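Local coordinates for protein single-stranded-DNA-specific exonuclease RecJ (Thermus thermophilus, PDB 2ZXR) that degrades single-stranded DNA exonucleolytically in the 5' to 3' direction, using divalent metal ions such as magnesium or manganese, at residues Arg4-Val9 against Asp423-Val428; Leu356-Leu361 against Arg370-Ile375; Glu504-Leu509 against Gln523-Arg528. All coordinates share one frame; numbering follows the deposited sequence.

Contacts 1 and 3 belong to one mixed sheet, their centres about 14 Å apart, whereas contact 2 lies in the DHHA1 region, its centre about 15 Å from that of contact 1 and about 25 Å from that of contact 3. Contact 1 is the middle piece and touches both others. Toward contact 2, Arg4 NH1 lies 3.0 Å from Leu356 O, and Asp423 OD2 forms a 3.1 Å salt bridge with Arg357 NH1. Toward contact 3, Trp7 NE1 lies 3.2 Å from Asp526 OD2, a probable hydrogen bond. Contacts 1 and 3 are remote from the metal site; in contact 2 the Arg370 side chain is about 13 Å from the bound magnesium ion.

Contact 1: residues Arg4-Val9 against Asp423-Val428; sequences RVRWRV and DPVREV
Arg4 reaches past the strand pairing to the backbone of Pro424. Its CB and CG pass the Pro424 carbonyl loosely; CD comes within 3.3 Å of Pro424 O and rests on Asp423 CB. The bend at chi3 (-74°) places NE about 4.0 Å from Pro424 O, and NH1 then closes on that oxygen with a 2.8 Å hydrogen bond, the oxygen near the guanidinium plane but the donor tilted from the carbonyl plane. NH2 donates to Thr355 O. Beyond Arg4 the segments become parallel beta-strands: strand 5-9 is an outermost strand of a mixed sheet, added beside strand 426-433, over 400 residues away in sequence. Arg6 bonds through N to Arg426 O and through O to Val428 N. On the face carrying Val5 and Trp7, Val5 CG2 sits 3.4 Å above the Arg426 guanidinium plane, while Val5 CG1 packs on Val428 CG2 at 3.7 Å. Val428 CB lies over the five-membered ring of Trp7 in a CH-pi contact, 4.3 Å from its centroid. On the other side, Arg8 NE and Glu427 OE1 form a salt bridge whose N-H...O bond is long and weak (3.3 Å), while Arg8 NH2 pairs with Glu534.

Contact 2: residues Leu356-Leu361 against Arg370-Ile375; sequences LRPVFL and RSLAPI
Leu372 meets the backbone before Pro358 with CG set between its own backbone N and carbonyl carbon (chi1 75°) and CD2 lying 3.7 Å from Arg357 C; Ile375, with CG1 anti to its carbonyl carbon (chi1 -56°) and CD1 extended beyond it (chi2 177°), reaches the same proline's ring. The two segments form the open end of the antiparallel hairpin of strands 359-363 and 366-370 in the DHHA1 region. Its hydrogen-bonded pair is Val359 with Arg370: Val359 N donates to Arg370 O at 2.7 Å, almost straight, and Arg370 N returns a 2.9 Å bond to Val359 O. Past this pair the two segments no longer bond to each other, and 372-375 folds into a type II' turn, closed by Ile375 N bonding to Leu372 O. The hydroxyl oxygen of Ser371, OG, touches Pro358 CB. Helix 407-419 meets Ile375 through Tyr417 and Ala418, and Pro424 touches Leu372. Both Leu372 and Ile375 cross the pyrrolidine ring at about a right angle, Leu372 CD2 approaching Pro358 CD more loosely at 4.1 Å. The ring's tightest contact is at Pro358 CG, where Ile375 CD1 comes to 3.5 Å, closer than usual for two carbons.

Contact 3: residues Glu504-Leu509 against Gln523-Arg528; sequences EVAGLL and QAVDLR
Glu504 OE2 is gripped by two nitrogens of Arg528, NE at 3.0 Å and NH2 at 3.2 Å, so the guanidinium meets a single carboxylate oxygen side-on. Both donors approach from the same face of the carboxylate, and OE2 lies near the guanidinium plane, with the two flat groups only 16° apart. With CG between its N and carbonyl carbon (chi1 70°), Arg528 runs extended from CG to NE beside Glu504, pointing the same way. Arg528 NH2 also donates to Ala532 O, which probably helps to fix its rotation. The backbones pair as an antiparallel hairpin of the OB-domain region, Glu504 and Arg528 bonding in both directions. A classic beta bulge interrupts the ladder: Val525 and Asp526 both face Ala506, whose carbonyl oxygen accepts from Val525 N at 2.9 Å and from Asp526 N at 3.3 Å. At the bulge, Val525 spreads its two methyls over the partner strand, CG2 against Ala506 O at 3.1 Å and near its CB, CG1 3.7 Å from Leu508 CD1. On the other face, Val505 CG1 packs on Ala524 CB, also at 3.7 Å. Within the mixed sheet, strand 503-514 lies between strands 462-466 and 517-528, with Phe482 and Leu484 of strand 479-484 touching Val505, while Trp7 of strand 5-9 packs on Glu504 and Ala506 and forms a cation-pi contact with Arg528.

Contact 1: residues Arg4-Val9 against Asp423-Val428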
ATOM      1  N   ARG A   4       0.755  15.271 -12.276  1.00 52.56           N
ATOM      2  CA  ARG A   4      -0.164  15.436 -11.159  1.00 48.09           C
ATOM      3  C   ARG A   4       0.244  14.459 -10.039  1.00 46.38           C
ATOM      4  O   ARG A   4      -0.585  14.030  -9.230  1.00 46.13           O
ATOM      5  CB  ARG A   4      -1.613  15.197 -11.614  1.00 46.57           C
ATOM      6  CG  ARG A   4      -2.244  16.414 -12.294  1.00 44.09           C
ATOM      7  CD  ARG A   4      -3.678  16.172 -12.733  1.00 41.62           C
ATOM      8  NE  ARG A   4      -3.750  15.314 -13.909  1.00 38.72           N
ATOM      9  CZ  ARG A   4      -4.473  14.200 -13.976  1.00 37.99           C
ATOM     10  NH1 ARG A   4      -5.189  13.802 -12.923  1.00 35.87           N
ATOM     11  NH2 ARG A   4      -4.492  13.495 -15.103  1.00 37.92           N
ATOM     12  N   VAL A   5       1.535  14.127 -10.009  1.00 43.61           N
ATOM     13  CA  VAL A   5       2.116  13.227  -9.018  1.00 41.56           C
ATOM     14  C   VAL A   5       2.982  14.032  -8.049  1.00 40.55           C
ATOM     15  O   VAL A   5       3.996  14.585  -8.449  1.00 40.24           O
ATOM     16  CB  VAL A   5       3.043  12.158  -9.675  1.00 41.68           C
ATOM     17  CG1 VAL A   5       3.649  11.250  -8.598  1.00 40.86           C
ATOM     18  CG2 VAL A   5       2.269  11.334 -10.694  1.00 41.99           C
ATOM     19  N   ARG A   6       2.592  14.085  -6.783  1.00 39.22           N
ATOM     20  CA  ARG A   6       3.356  14.820  -5.774  1.00 39.37           C
ATOM     21  C   ARG A   6       4.165  13.868  -4.889  1.00 37.85           C
ATOM     22  O   ARG A   6       3.636  12.855  -4.430  1.00 37.54           O
ATOM     23  CB  ARG A   6       2.408  15.620  -4.858  1.00 40.93           C
ATOM     24  CG  ARG A   6       1.878  16.949  -5.413  1.00 43.94           C
ATOM     25  CD  ARG A   6       1.313  16.812  -6.820  1.00 46.12           C
ATOM     26  NE  ARG A   6       0.271  17.801  -7.112  1.00 47.81           N
ATOM     27  CZ  ARG A   6       0.168  18.457  -8.264  1.00 48.59           C
ATOM     28  NH1 ARG A   6       1.053  18.247  -9.236  1.00 48.45           N
ATOM     29  NH2 ARG A   6      -0.854  19.284  -8.465  1.00 49.35           N
ATOM     30  N   TRP A   7       5.436  14.181  -4.661  1.00 35.50           N
ATOM     31  CA  TRP A   7       6.252  13.371  -3.756  1.00 33.38           C
ATOM     32  C   TRP A   7       6.254  14.070  -2.393  1.00 33.37           C
ATOM     33  O   TRP A   7       6.427  15.285  -2.308  1.00 33.12           O
ATOM     34  CB  TRP A   7       7.685  13.263  -4.248  1.00 31.15           C
ATOM     35  CG  TRP A   7       7.862  12.409  -5.460  1.00 29.41           C
ATOM     36  CD1 TRP A   7       6.932  12.132  -6.417  1.00 29.14           C
ATOM     37  CD2 TRP A   7       9.077  11.814  -5.898  1.00 27.81           C
ATOM     38  NE1 TRP A   7       7.501  11.407  -7.436  1.00 28.05           N
ATOM     39  CE2 TRP A   7       8.817  11.198  -7.142  1.00 26.87           C
ATOM     40  CE3 TRP A   7      10.370  11.745  -5.361  1.00 27.20           C
ATOM     41  CZ2 TRP A   7       9.796  10.523  -7.860  1.00 26.73           C
ATOM     42  CZ3 TRP A   7      11.353  11.067  -6.079  1.00 27.13           C
ATOM     43  CH2 TRP A   7      11.057  10.466  -7.316  1.00 27.64           C
ATOM     44  N   ARG A   8       6.050  13.297  -1.337  1.00 32.84           N
ATOM     45  CA  ARG A   8       6.042  13.814   0.017  1.00 33.30           C
ATOM     46  C   ARG A   8       6.930  12.963   0.930  1.00 33.38           C
ATOM     47  O   ARG A   8       6.964  11.725   0.817  1.00 33.43           O
ATOM     48  CB  ARG A   8       4.623  13.822   0.580  1.00 34.68           C
ATOM     49  CG  ARG A   8       4.593  14.050   2.091  1.00 37.75           C
ATOM     50  CD  ARG A   8       3.178  14.128   2.634  1.00 40.65           C
ATOM     51  NE  ARG A   8       2.402  15.186   1.983  1.00 43.34           N
ATOM     52  CZ  ARG A   8       2.539  16.489   2.228  1.00 44.76           C
ATOM     53  NH1 ARG A   8       3.427  16.910   3.123  1.00 45.12           N
ATOM     54  NH2 ARG A   8       1.788  17.377   1.576  1.00 44.60           N
ATOM     55  N   VAL A   9       7.637  13.627   1.838  1.00 31.76           N
ATOM     56  CA  VAL A   9       8.498  12.927   2.778  1.00 31.64           C
ATOM     57  C   VAL A   9       7.776  12.801   4.104  1.00 31.78           C
ATOM     58  O   VAL A   9       7.340  13.804   4.683  1.00 33.46           O
ATOM     59  CB  VAL A   9       9.821  13.684   3.002  1.00 30.58           C
ATOM     60  CG1 VAL A   9      10.694  12.915   3.969  1.00 31.38           C
ATOM     61  CG2 VAL A   9      10.547  13.867   1.684  1.00 29.61           C
ATOM     62  N   ASP A 423      -8.732  18.556 -10.375  1.00 37.14           N
ATOM     63  CA  ASP A 423      -8.145  17.359 -10.975  1.00 37.84           C
ATOM     64  C   ASP A 423      -7.604  16.418  -9.905  1.00 37.50           C
ATOM     65  O   ASP A 423      -7.125  16.858  -8.856  1.00 36.81           O
ATOM     66  CB  ASP A 423      -7.002  17.736 -11.910  1.00 38.72           C
ATOM     67  CG  ASP A 423      -7.485  18.449 -13.152  1.00 40.57           C
ATOM     68  OD1 ASP A 423      -6.642  19.052 -13.854  1.00 40.55           O
ATOM     69  OD2 ASP A 423      -8.708  18.388 -13.421  1.00 40.47           O
ATOM     70  N   PRO A 424      -7.705  15.101 -10.144  1.00 37.58           N
ATOM     71  CA  PRO A 424      -7.178  14.161  -9.141  1.00 37.55           C
ATOM     72  C   PRO A 424      -5.643  14.248  -9.172  1.00 38.00           C
ATOM     73  O   PRO A 424      -5.066  14.536 -10.221  1.00 37.05           O
ATOM     74  CB  PRO A 424      -7.668  12.796  -9.645  1.00 36.97           C
ATOM     75  CG  PRO A 424      -8.940  13.145 -10.419  1.00 36.39           C
ATOM     76  CD  PRO A 424      -8.532  14.406 -11.152  1.00 35.84           C
ATOM     77  N   VAL A 425      -4.999  14.001  -8.031  1.00 39.42           N
ATOM     78  CA  VAL A 425      -3.535  14.003  -7.936  1.00 40.50           C
ATOM     79  C   VAL A 425      -3.064  12.731  -7.231  1.00 41.86           C
ATOM     80  O   VAL A 425      -3.744  12.223  -6.341  1.00 42.88           O
ATOM     81  CB  VAL A 425      -3.001  15.227  -7.132  1.00 40.59           C
ATOM     82  CG1 VAL A 425      -3.310  16.505  -7.882  1.00 39.07           C
ATOM     83  CG2 VAL A 425      -3.619  15.247  -5.719  1.00 38.43           C
ATOM     84  N   ARG A 426      -1.904  12.219  -7.633  1.00 42.86           N
ATOM     85  CA  ARG A 426      -1.343  11.006  -7.034  1.00 43.27           C
ATOM     86  C   ARG A 426      -0.199  11.403  -6.104  1.00 42.38           C
ATOM     87  O   ARG A 426       0.596  12.289  -6.421  1.00 42.28           O
ATOM     88  CB  ARG A 426      -0.827  10.052  -8.134  1.00 44.64           C
ATOM     89  CG  ARG A 426      -0.133   8.788  -7.617  1.00 46.71           C
ATOM     90  CD  ARG A 426      -0.162   7.615  -8.624  1.00 48.79           C
ATOM     91  NE  ARG A 426       0.716   7.784  -9.788  1.00 50.83           N
ATOM     92  CZ  ARG A 426       2.044   7.638  -9.775  1.00 52.06           C
ATOM     93  NH1 ARG A 426       2.748   7.819 -10.893  1.00 51.89           N
ATOM     94  NH2 ARG A 426       2.678   7.304  -8.648  1.00 52.04           N
ATOM     95  N   GLU A 427      -0.144  10.782  -4.937  1.00 41.31           N
ATOM     96  CA  GLU A 427       0.939  11.062  -4.002  1.00 40.61           C
ATOM     97  C   GLU A 427       1.869   9.850  -3.902  1.00 38.19           C
ATOM     98  O   GLU A 427       1.419   8.713  -4.007  1.00 38.36           O
ATOM     99  CB  GLU A 427       0.412  11.375  -2.604  1.00 42.20           C
ATOM    100  CG  GLU A 427       1.525  11.237  -1.555  1.00 46.37           C
ATOM    101  CD  GLU A 427       1.135  11.675  -0.156  1.00 48.28           C
ATOM    102  OE1 GLU A 427       0.922  12.897   0.049  1.00 50.20           O
ATOM    103  OE2 GLU A 427       1.049  10.797   0.739  1.00 49.88           O
ATOM    104  N   VAL A 428       3.164  10.109  -3.755  1.00 35.27           N
ATOM    105  CA  VAL A 428       4.159   9.056  -3.562  1.00 32.62           C
ATOM    106  C   VAL A 428       4.711   9.399  -2.183  1.00 31.78           C
ATOM    107  O   VAL A 428       5.275  10.476  -1.988  1.00 32.51           O
ATOM    108  CB  VAL A 428       5.310   9.112  -4.581  1.00 32.08           C
ATOM    109  CG1 VAL A 428       6.317   8.016  -4.264  1.00 30.63           C
ATOM    110  CG2 VAL A 428       4.777   8.930  -5.999  1.00 30.45           C
TER

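Contact 2: residues Leu356-Leu361 against Arg370-Ile375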
ATOM      1  N   LEU A 356      -5.081   8.600 -14.450  1.00 31.83           N
ATOM      2  CA  LEU A 356      -5.372   9.363 -13.240  1.00 31.82           C
ATOM      3  C   LEU A 356      -6.689  10.139 -13.406  1.00 31.11           C
ATOM      4  O   LEU A 356      -6.788  11.311 -13.040  1.00 30.94           O
ATOM      5  CB  LEU A 356      -4.222  10.323 -12.934  1.00 32.29           C
ATOM      6  CG  LEU A 356      -3.397  10.015 -11.673  1.00 33.03           C
ATOM      7  CD1 LEU A 356      -3.244   8.505 -11.447  1.00 30.88           C
ATOM      8  CD2 LEU A 356      -2.051  10.702 -11.800  1.00 30.93           C
ATOM      9  N   ARG A 357      -7.694   9.470 -13.972  1.00 29.95           N
ATOM     10  CA  ARG A 357      -9.015  10.059 -14.187  1.00 28.19           C
ATOM     11  C   ARG A 357     -10.102   9.021 -13.891  1.00 27.58           C
ATOM     12  O   ARG A 357      -9.882   7.817 -14.014  1.00 26.16           O
ATOM     13  CB  ARG A 357      -9.187  10.501 -15.640  1.00 28.16           C
ATOM     14  CG  ARG A 357      -8.272  11.596 -16.121  1.00 29.41           C
ATOM     15  CD  ARG A 357      -8.565  12.886 -15.421  1.00 30.15           C
ATOM     16  NE  ARG A 357      -7.708  13.943 -15.934  1.00 34.41           N
ATOM     17  CZ  ARG A 357      -7.756  15.204 -15.523  1.00 34.38           C
ATOM     18  NH1 ARG A 357      -8.632  15.561 -14.591  1.00 34.43           N
ATOM     19  NH2 ARG A 357      -6.915  16.093 -16.030  1.00 35.42           N
ATOM     20  N   PRO A 358     -11.295   9.483 -13.497  1.00 26.92           N
ATOM     21  CA  PRO A 358     -12.387   8.551 -13.213  1.00 25.83           C
ATOM     22  C   PRO A 358     -12.683   7.851 -14.549  1.00 25.64           C
ATOM     23  O   PRO A 358     -12.548   8.471 -15.619  1.00 24.99           O
ATOM     24  CB  PRO A 358     -13.526   9.475 -12.782  1.00 27.17           C
ATOM     25  CG  PRO A 358     -12.829  10.704 -12.275  1.00 27.87           C
ATOM     26  CD  PRO A 358     -11.692  10.878 -13.240  1.00 27.48           C
ATOM     27  N   VAL A 359     -13.052   6.574 -14.516  1.00 23.99           N
ATOM     28  CA  VAL A 359     -13.345   5.877 -15.758  1.00 23.19           C
ATOM     29  C   VAL A 359     -14.685   5.185 -15.650  1.00 23.40           C
ATOM     30  O   VAL A 359     -15.007   4.553 -14.634  1.00 22.77           O
ATOM     31  CB  VAL A 359     -12.226   4.854 -16.125  1.00 24.17           C
ATOM     32  CG1 VAL A 359     -12.596   4.056 -17.394  1.00 23.24           C
ATOM     33  CG2 VAL A 359     -10.924   5.605 -16.375  1.00 23.70           C
ATOM     34  N   PHE A 360     -15.480   5.368 -16.703  1.00 22.93           N
ATOM     35  CA  PHE A 360     -16.810   4.805 -16.842  1.00 21.11           C
ATOM     36  C   PHE A 360     -16.797   4.020 -18.155  1.00 21.47           C
ATOM     37  O   PHE A 360     -16.494   4.578 -19.211  1.00 21.56           O
ATOM     38  CB  PHE A 360     -17.872   5.912 -16.971  1.00 20.97           C
ATOM     39  CG  PHE A 360     -17.916   6.865 -15.815  1.00 18.67           C
ATOM     40  CD1 PHE A 360     -16.863   7.755 -15.581  1.00 18.77           C
ATOM     41  CD2 PHE A 360     -18.990   6.853 -14.944  1.00 16.99           C
ATOM     42  CE1 PHE A 360     -16.883   8.622 -14.480  1.00 16.79           C
ATOM     43  CE2 PHE A 360     -19.020   7.702 -13.847  1.00 19.04           C
ATOM     44  CZ  PHE A 360     -17.963   8.588 -13.613  1.00 18.42           C
ATOM     45  N   LEU A 361     -17.141   2.742 -18.090  1.00 20.18           N
ATOM     46  CA  LEU A 361     -17.186   1.879 -19.264  1.00 20.27           C
ATOM     47  C   LEU A 361     -18.554   1.228 -19.323  1.00 20.65           C
ATOM     48  O   LEU A 361     -19.129   0.846 -18.276  1.00 20.48           O
ATOM     49  CB  LEU A 361     -16.131   0.768 -19.149  1.00 21.14           C
ATOM     50  CG  LEU A 361     -14.743   0.952 -19.771  1.00 22.14           C
ATOM     51  CD1 LEU A 361     -14.310   2.405 -19.755  1.00 21.21           C
ATOM     52  CD2 LEU A 361     -13.757   0.018 -19.058  1.00 19.44           C
ATOM     53  N   ARG A 370     -14.663   3.181 -12.097  1.00 22.68           N
ATOM     54  CA  ARG A 370     -13.520   3.154 -11.204  1.00 22.76           C
ATOM     55  C   ARG A 370     -13.214   4.626 -11.089  1.00 23.63           C
ATOM     56  O   ARG A 370     -13.151   5.334 -12.097  1.00 23.70           O
ATOM     57  CB  ARG A 370     -12.303   2.400 -11.791  1.00 21.88           C
ATOM     58  CG  ARG A 370     -12.489   0.867 -11.860  1.00 19.74           C
ATOM     59  CD  ARG A 370     -12.700   0.234 -10.468  1.00 21.49           C
ATOM     60  NE  ARG A 370     -12.999  -1.204 -10.539  1.00 22.27           N
ATOM     61  CZ  ARG A 370     -14.200  -1.723 -10.812  1.00 24.02           C
ATOM     62  NH1 ARG A 370     -15.264  -0.941 -11.038  1.00 23.17           N
ATOM     63  NH2 ARG A 370     -14.338  -3.043 -10.885  1.00 24.25           N
ATOM     64  N   SER A 371     -13.048   5.104  -9.869  1.00 23.63           N
ATOM     65  CA  SER A 371     -12.755   6.502  -9.670  1.00 24.94           C
ATOM     66  C   SER A 371     -11.689   6.679  -8.597  1.00 26.14           C
ATOM     67  O   SER A 371     -11.216   5.705  -7.995  1.00 24.82           O
ATOM     68  CB  SER A 371     -14.028   7.253  -9.257  1.00 25.54           C
ATOM     69  OG  SER A 371     -13.828   8.666  -9.301  1.00 27.37           O
ATOM     70  N   LEU A 372     -11.324   7.936  -8.357  1.00 26.36           N
ATOM     71  CA  LEU A 372     -10.301   8.264  -7.371  1.00 28.06           C
ATOM     72  C   LEU A 372     -10.458   9.710  -6.976  1.00 29.48           C
ATOM     73  O   LEU A 372     -11.380  10.394  -7.404  1.00 29.35           O
ATOM     74  CB  LEU A 372      -8.904   8.148  -7.995  1.00 25.96           C
ATOM     75  CG  LEU A 372      -8.488   9.282  -8.959  1.00 26.24           C
ATOM     76  CD1 LEU A 372      -7.013   9.106  -9.359  1.00 25.23           C
ATOM     77  CD2 LEU A 372      -9.360   9.284 -10.236  1.00 25.00           C
ATOM     78  N   ALA A 373      -9.513  10.152  -6.157  1.00 31.37           N
ATOM     79  CA  ALA A 373      -9.382  11.549  -5.762  1.00 32.78           C
ATOM     80  C   ALA A 373     -10.583  12.181  -5.139  1.00 34.77           C
ATOM     81  O   ALA A 373     -11.149  11.615  -4.187  1.00 38.00           O
ATOM     82  CB  ALA A 373      -8.952  12.326  -6.951  1.00 30.13           C
ATOM     83  N   PRO A 374     -10.993  13.375  -5.622  1.00 34.09           N
ATOM     84  CA  PRO A 374     -12.172  13.843  -4.906  1.00 34.19           C
ATOM     85  C   PRO A 374     -13.432  13.450  -5.658  1.00 34.20           C
ATOM     86  O   PRO A 374     -14.501  13.981  -5.395  1.00 35.01           O
ATOM     87  CB  PRO A 374     -11.967  15.346  -4.878  1.00 34.25           C
ATOM     88  CG  PRO A 374     -11.410  15.607  -6.248  1.00 34.39           C
ATOM     89  CD  PRO A 374     -10.392  14.485  -6.397  1.00 34.62           C
ATOM     90  N   ILE A 375     -13.322  12.531  -6.610  1.00 33.18           N
ATOM     91  CA  ILE A 375     -14.528  12.166  -7.336  1.00 31.51           C
ATOM     92  C   ILE A 375     -15.065  10.817  -6.959  1.00 30.87           C
ATOM     93  O   ILE A 375     -14.434   9.785  -7.193  1.00 30.48           O
ATOM     94  CB  ILE A 375     -14.328  12.205  -8.839  1.00 31.64           C
ATOM     95  CG1 ILE A 375     -13.832  13.590  -9.244  1.00 30.80           C
ATOM     96  CG2 ILE A 375     -15.653  11.889  -9.542  1.00 31.13           C
ATOM     97  CD1 ILE A 375     -13.547  13.691 -10.693  1.00 33.66           C
TER

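Contact 3: residues Glu504-Leu509 against Gln523-Arg528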
ATOM      1  N   GLU A 504      15.841  12.125  -9.136  1.00 34.75           N
ATOM      2  CA  GLU A 504      15.281  11.823  -7.832  1.00 33.96           C
ATOM      3  C   GLU A 504      14.607  10.479  -8.067  1.00 31.94           C
ATOM      4  O   GLU A 504      14.006  10.273  -9.112  1.00 31.97           O
ATOM      5  CB  GLU A 504      14.233  12.859  -7.433  1.00 35.91           C
ATOM      6  CG  GLU A 504      14.734  13.819  -6.411  1.00 37.80           C
ATOM      7  CD  GLU A 504      13.716  14.844  -6.039  1.00 39.15           C
ATOM      8  OE1 GLU A 504      13.919  15.443  -4.970  1.00 41.21           O
ATOM      9  OE2 GLU A 504      12.732  15.058  -6.801  1.00 39.49           O
ATOM     10  N   VAL A 505      14.714   9.572  -7.109  1.00 30.39           N
ATOM     11  CA  VAL A 505      14.117   8.246  -7.252  1.00 27.96           C
ATOM     12  C   VAL A 505      13.363   7.824  -6.008  1.00 26.21           C
ATOM     13  O   VAL A 505      13.882   7.975  -4.900  1.00 24.91           O
ATOM     14  CB  VAL A 505      15.184   7.158  -7.469  1.00 29.27           C
ATOM     15  CG1 VAL A 505      14.500   5.765  -7.475  1.00 29.64           C
ATOM     16  CG2 VAL A 505      15.939   7.401  -8.772  1.00 29.39           C
ATOM     17  N   ALA A 506      12.155   7.286  -6.200  1.00 23.70           N
ATOM     18  CA  ALA A 506      11.346   6.766  -5.112  1.00 22.35           C
ATOM     19  C   ALA A 506      11.505   5.270  -5.332  1.00 24.30           C
ATOM     20  O   ALA A 506      11.034   4.743  -6.346  1.00 24.25           O
ATOM     21  CB  ALA A 506       9.915   7.155  -5.276  1.00 21.74           C
ATOM     22  N   GLY A 507      12.168   4.566  -4.417  1.00 23.06           N
ATOM     23  CA  GLY A 507      12.356   3.155  -4.674  1.00 24.10           C
ATOM     24  C   GLY A 507      12.250   2.157  -3.549  1.00 23.53           C
ATOM     25  O   GLY A 507      12.372   2.504  -2.385  1.00 23.82           O
ATOM     26  N   LEU A 508      12.052   0.899  -3.930  1.00 23.31           N
ATOM     27  CA  LEU A 508      11.936  -0.209  -2.985  1.00 23.68           C
ATOM     28  C   LEU A 508      13.309  -0.827  -2.746  1.00 23.39           C
ATOM     29  O   LEU A 508      14.017  -1.162  -3.706  1.00 24.47           O
ATOM     30  CB  LEU A 508      11.000  -1.280  -3.566  1.00 23.03           C
ATOM     31  CG  LEU A 508       9.571  -0.810  -3.843  1.00 24.79           C
ATOM     32  CD1 LEU A 508       8.877  -1.718  -4.911  1.00 25.09           C
ATOM     33  CD2 LEU A 508       8.803  -0.826  -2.501  1.00 24.39           C
ATOM     34  N   LEU A 509      13.677  -0.988  -1.482  1.00 23.22           N
ATOM     35  CA  LEU A 509      14.956  -1.602  -1.133  1.00 24.16           C
ATOM     36  C   LEU A 509      14.762  -3.088  -1.439  1.00 25.84           C
ATOM     37  O   LEU A 509      13.889  -3.738  -0.859  1.00 24.60           O
ATOM     38  CB  LEU A 509      15.260  -1.453   0.360  1.00 23.25           C
ATOM     39  CG  LEU A 509      16.737  -1.363   0.793  1.00 26.37           C
ATOM     40  CD1 LEU A 509      16.868  -1.999   2.136  1.00 23.66           C
ATOM     41  CD2 LEU A 509      17.715  -1.984  -0.214  1.00 24.18           C
ATOM     42  N   GLN A 523      14.744  -0.938  -6.625  1.00 31.17           N
ATOM     43  CA  GLN A 523      13.875  -1.091  -7.768  1.00 30.78           C
ATOM     44  C   GLN A 523      13.100   0.207  -7.766  1.00 30.28           C
ATOM     45  O   GLN A 523      12.304   0.455  -6.857  1.00 28.98           O
ATOM     46  CB  GLN A 523      12.914  -2.257  -7.537  1.00 31.99           C
ATOM     47  CG  GLN A 523      11.943  -2.520  -8.683  1.00 33.87           C
ATOM     48  CD  GLN A 523      12.613  -3.233  -9.853  1.00 35.46           C
ATOM     49  OE1 GLN A 523      13.385  -4.178  -9.656  1.00 35.14           O
ATOM     50  NE2 GLN A 523      12.306  -2.794 -11.078  1.00 35.53           N
ATOM     51  N   ALA A 524      13.318   1.032  -8.776  1.00 29.75           N
ATOM     52  CA  ALA A 524      12.623   2.311  -8.840  1.00 31.10           C
ATOM     53  C   ALA A 524      11.133   2.177  -9.188  1.00 31.01           C
ATOM     54  O   ALA A 524      10.788   1.470 -10.122  1.00 30.88           O
ATOM     55  CB  ALA A 524      13.320   3.226  -9.850  1.00 29.47           C
ATOM     56  N   VAL A 525      10.259   2.837  -8.420  1.00 31.74           N
ATOM     57  CA  VAL A 525       8.828   2.831  -8.701  1.00 32.35           C
ATOM     58  C   VAL A 525       8.539   4.148  -9.431  1.00 33.41           C
ATOM     59  O   VAL A 525       7.653   4.216 -10.298  1.00 34.03           O
ATOM     60  CB  VAL A 525       7.938   2.723  -7.426  1.00 32.97           C
ATOM     61  CG1 VAL A 525       8.316   1.488  -6.626  1.00 33.86           C
ATOM     62  CG2 VAL A 525       8.073   3.953  -6.586  1.00 34.51           C
ATOM     63  N   ASP A 526       9.248   5.211  -9.067  1.00 32.77           N
ATOM     64  CA  ASP A 526       9.087   6.465  -9.799  1.00 33.45           C
ATOM     65  C   ASP A 526      10.463   7.097  -9.881  1.00 33.41           C
ATOM     66  O   ASP A 526      11.319   6.865  -9.020  1.00 31.87           O
ATOM     67  CB  ASP A 526       8.084   7.438  -9.162  1.00 33.89           C
ATOM     68  CG  ASP A 526       7.562   8.490 -10.176  1.00 36.90           C
ATOM     69  OD1 ASP A 526       7.945   8.426 -11.372  1.00 37.61           O
ATOM     70  OD2 ASP A 526       6.767   9.384  -9.793  1.00 37.84           O
ATOM     71  N   LEU A 527      10.669   7.878 -10.933  1.00 33.76           N
ATOM     72  CA  LEU A 527      11.948   8.526 -11.191  1.00 35.11           C
ATOM     73  C   LEU A 527      11.683   9.850 -11.919  1.00 35.92           C
ATOM     74  O   LEU A 527      10.821   9.906 -12.814  1.00 34.45           O
ATOM     75  CB  LEU A 527      12.793   7.574 -12.043  1.00 36.13           C
ATOM     76  CG  LEU A 527      14.119   7.963 -12.683  1.00 36.64           C
ATOM     77  CD1 LEU A 527      14.693   6.714 -13.334  1.00 37.42           C
ATOM     78  CD2 LEU A 527      13.917   9.051 -13.740  1.00 37.03           C
ATOM     79  N   ARG A 528      12.424  10.901 -11.551  1.00 36.09           N
ATOM     80  CA  ARG A 528      12.210  12.210 -12.162  1.00 37.06           C
ATOM     81  C   ARG A 528      13.343  13.227 -11.978  1.00 38.40           C
ATOM     82  O   ARG A 528      14.271  13.032 -11.193  1.00 38.30           O
ATOM     83  CB  ARG A 528      10.941  12.829 -11.577  1.00 36.70           C
ATOM     84  CG  ARG A 528      11.125  13.248 -10.121  1.00 36.91           C
ATOM     85  CD  ARG A 528       9.895  13.914  -9.515  1.00 37.13           C
ATOM     86  NE  ARG A 528      10.189  14.464  -8.189  1.00 37.53           N
ATOM     87  CZ  ARG A 528       9.317  15.139  -7.444  1.00 37.43           C
ATOM     88  NH1 ARG A 528       8.087  15.351  -7.889  1.00 38.83           N
ATOM     89  NH2 ARG A 528       9.671  15.601  -6.253  1.00 37.61           N
TER